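Local structure of YecR (Salmonella typhimurium, 7BGL) at residues S53-A57 with T93-Q97. The protein is a predicted lipoprotein of the flagellar basal body that packs against the L-ring protein in the LP ring, where its exact role is not established. Residues are numbered along the deposited sequence; the frame is centred on the assembly and turned at random.
Sequences SHGTA and TLSWQ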
ATOM      1  N   SER C  53      -1.988 -10.950 112.335  1.00134.59           N
ATOM      2  CA  SER C  53      -2.289 -10.222 111.107  1.00134.59           C
ATOM      3  C   SER C  53      -3.739  -9.760 111.090  1.00134.59           C
ATOM      4  O   SER C  53      -4.031  -8.623 110.703  1.00134.59           O
ATOM      5  CB  SER C  53      -1.987 -11.097 109.891  1.00134.59           C
ATOM      6  OG  SER C  53      -2.811 -12.250 109.875  1.00134.59           O
ATOM      7  N   HIS C  54      -4.663 -10.628 111.509  1.00134.99           N
ATOM      8  CA  HIS C  54      -6.066 -10.233 111.581  1.00134.99           C
ATOM      9  C   HIS C  54      -6.267  -9.102 112.579  1.00134.99           C
ATOM     10  O   HIS C  54      -7.022  -8.159 112.318  1.00134.99           O
ATOM     11  CB  HIS C  54      -6.934 -11.435 111.953  1.00134.99           C
ATOM     12  CG  HIS C  54      -8.384 -11.104 112.118  1.00134.99           C
ATOM     13  ND1 HIS C  54      -9.148 -10.574 111.100  1.00134.99           N
ATOM     14  CD2 HIS C  54      -9.210 -11.223 113.185  1.00134.99           C
ATOM     15  CE1 HIS C  54     -10.381 -10.384 111.532  1.00134.99           C
ATOM     16  NE2 HIS C  54     -10.446 -10.770 112.793  1.00134.99           N
ATOM     17  N   GLY C  55      -5.605  -9.184 113.734  1.00135.85           N
ATOM     18  CA  GLY C  55      -5.713  -8.110 114.708  1.00135.85           C
ATOM     19  C   GLY C  55      -5.212  -6.783 114.171  1.00135.85           C
ATOM     20  O   GLY C  55      -5.852  -5.744 114.352  1.00135.85           O
ATOM     21  N   THR C  56      -4.059  -6.801 113.498  1.00134.77           N
ATOM     22  CA  THR C  56      -3.516  -5.572 112.927  1.00134.77           C
ATOM     23  C   THR C  56      -4.424  -5.020 111.834  1.00134.77           C
ATOM     24  O   THR C  56      -4.624  -3.803 111.738  1.00134.77           O
ATOM     25  CB  THR C  56      -2.110  -5.820 112.380  1.00134.77           C
ATOM     26  OG1 THR C  56      -2.159  -6.846 111.380  1.00134.77           O
ATOM     27  CG2 THR C  56      -1.175  -6.255 113.497  1.00134.77           C
ATOM     28  N   ALA C  57      -4.975  -5.899 110.994  1.00133.45           N
ATOM     29  CA  ALA C  57      -5.892  -5.445 109.954  1.00133.45           C
ATOM     30  C   ALA C  57      -7.142  -4.820 110.559  1.00133.45           C
ATOM     31  O   ALA C  57      -7.628  -3.791 110.075  1.00133.45           O
ATOM     32  CB  ALA C  57      -6.261  -6.608 109.034  1.00133.45           C
ATOM     33  N   THR C  93       2.862 -11.012 101.275  1.00112.56           N
ATOM     34  CA  THR C  93       1.859  -9.992 101.534  1.00112.56           C
ATOM     35  C   THR C  93       0.524 -10.627 101.899  1.00112.56           C
ATOM     36  O   THR C  93       0.136 -11.665 101.357  1.00112.56           O
ATOM     37  CB  THR C  93       1.674  -9.080 100.316  1.00112.56           C
ATOM     38  OG1 THR C  93       1.032  -9.808  99.264  1.00112.56           O
ATOM     39  CG2 THR C  93       3.019  -8.568  99.824  1.00112.56           C
ATOM     40  N   LEU C  94      -0.171  -9.984 102.835  1.00116.44           N
ATOM     41  CA  LEU C  94      -1.507 -10.383 103.259  1.00116.44           C
ATOM     42  C   LEU C  94      -2.442  -9.204 103.039  1.00116.44           C
ATOM     43  O   LEU C  94      -2.157  -8.091 103.495  1.00116.44           O
ATOM     44  CB  LEU C  94      -1.516 -10.814 104.729  1.00116.44           C
ATOM     45  CG  LEU C  94      -0.717 -12.072 105.072  1.00116.44           C
ATOM     46  CD1 LEU C  94      -0.722 -12.317 106.573  1.00116.44           C
ATOM     47  CD2 LEU C  94      -1.263 -13.279 104.326  1.00116.44           C
ATOM     48  N   SER C  95      -3.548  -9.446 102.344  1.00118.07           N
ATOM     49  CA  SER C  95      -4.502  -8.403 101.999  1.00118.07           C
ATOM     50  C   SER C  95      -5.791  -8.582 102.788  1.00118.07           C
ATOM     51  O   SER C  95      -6.229  -9.709 103.038  1.00118.07           O
ATOM     52  CB  SER C  95      -4.804  -8.414 100.498  1.00118.07           C
ATOM     53  OG  SER C  95      -5.252  -9.691 100.078  1.00118.07           O
ATOM     54  N   TRP C  96      -6.388  -7.462 103.187  1.00122.77           N
ATOM     55  CA  TRP C  96      -7.637  -7.450 103.932  1.00122.77           C
ATOM     56  C   TRP C  96      -8.536  -6.362 103.366  1.00122.77           C
ATOM     57  O   TRP C  96      -8.066  -5.274 103.021  1.00122.77           O
ATOM     58  CB  TRP C  96      -7.401  -7.209 105.429  1.00122.77           C
ATOM     59  CG  TRP C  96      -6.351  -8.097 106.031  1.00122.77           C
ATOM     60  CD1 TRP C  96      -5.002  -8.013 105.848  1.00122.77           C
ATOM     61  CD2 TRP C  96      -6.568  -9.203 106.914  1.00122.77           C
ATOM     62  NE1 TRP C  96      -4.365  -8.999 106.562  1.00122.77           N
ATOM     63  CE2 TRP C  96      -5.305  -9.743 107.225  1.00122.77           C
ATOM     64  CE3 TRP C  96      -7.708  -9.789 107.472  1.00122.77           C
ATOM     65  CZ2 TRP C  96      -5.149 -10.841 108.068  1.00122.77           C
ATOM     66  CZ3 TRP C  96      -7.552 -10.877 108.310  1.00122.77           C
ATOM     67  CH2 TRP C  96      -6.283 -11.392 108.598  1.00122.77           C
ATOM     68  N   GLN C  97      -9.827  -6.661 103.275  1.00123.01           N
ATOM     69  CA  GLN C  97     -10.826  -5.726 102.769  1.00123.01           C
ATOM     70  C   GLN C  97     -11.714  -5.306 103.934  1.00123.01           C
ATOM     71  O   GLN C  97     -12.565  -6.081 104.383  1.00123.01           O
ATOM     72  CB  GLN C  97     -11.646  -6.357 101.646  1.00123.01           C
ATOM     73  CG  GLN C  97     -12.572  -5.390 100.929  1.00123.01           C
ATOM     74  CD  GLN C  97     -14.029  -5.612 101.283  1.00123.01           C
ATOM     75  OE1 GLN C  97     -14.428  -6.715 101.654  1.00123.01           O
ATOM     76  NE2 GLN C  97     -14.833  -4.562 101.166  1.00123.01           N
TER
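W96 has the largest share of this contact, with 95 Å² covered by residues 53-57. Its indole extends from strand 87-97 and lies under the first turn and a half of helix 52-63. The A57 methyl sits over one face of the indole. A57 CB is 3.4 Å from the centroid of the W96 five-membered ring, 17° off the ring normal. This is a CH-pi contact. One turn earlier, S53 meets the edge of the six-membered ring. S53 OG lies near the ring plane, 3.3 Å from W96 CZ2. S53 CB also packs against L94 CD1, at 3.8 Å.

The helix crosses one face of an antiparallel sheet with strand order 1-2-4-3. The axes of 53-57 and 93-97 approach to 9.6 Å, with 46° between their N-to-C directions. Strand 87-97 is one of the inner strands, and its side chains alternate. L94 and W96 point to the helix. S95 points away and touches a chain of the flagellar L-ring protein. L36 of the adjacent strand 33-41 packs on S53 and W96, so the buried core continues across the sheet.

H54 lies against the six-membered ring of W96. H54 CA is 3.2 Å from W96 CH2, and H54 ND1 is also 3.2 Å from W96 CZ3. The imidazole meets the indole obliquely, with the planes at 35°.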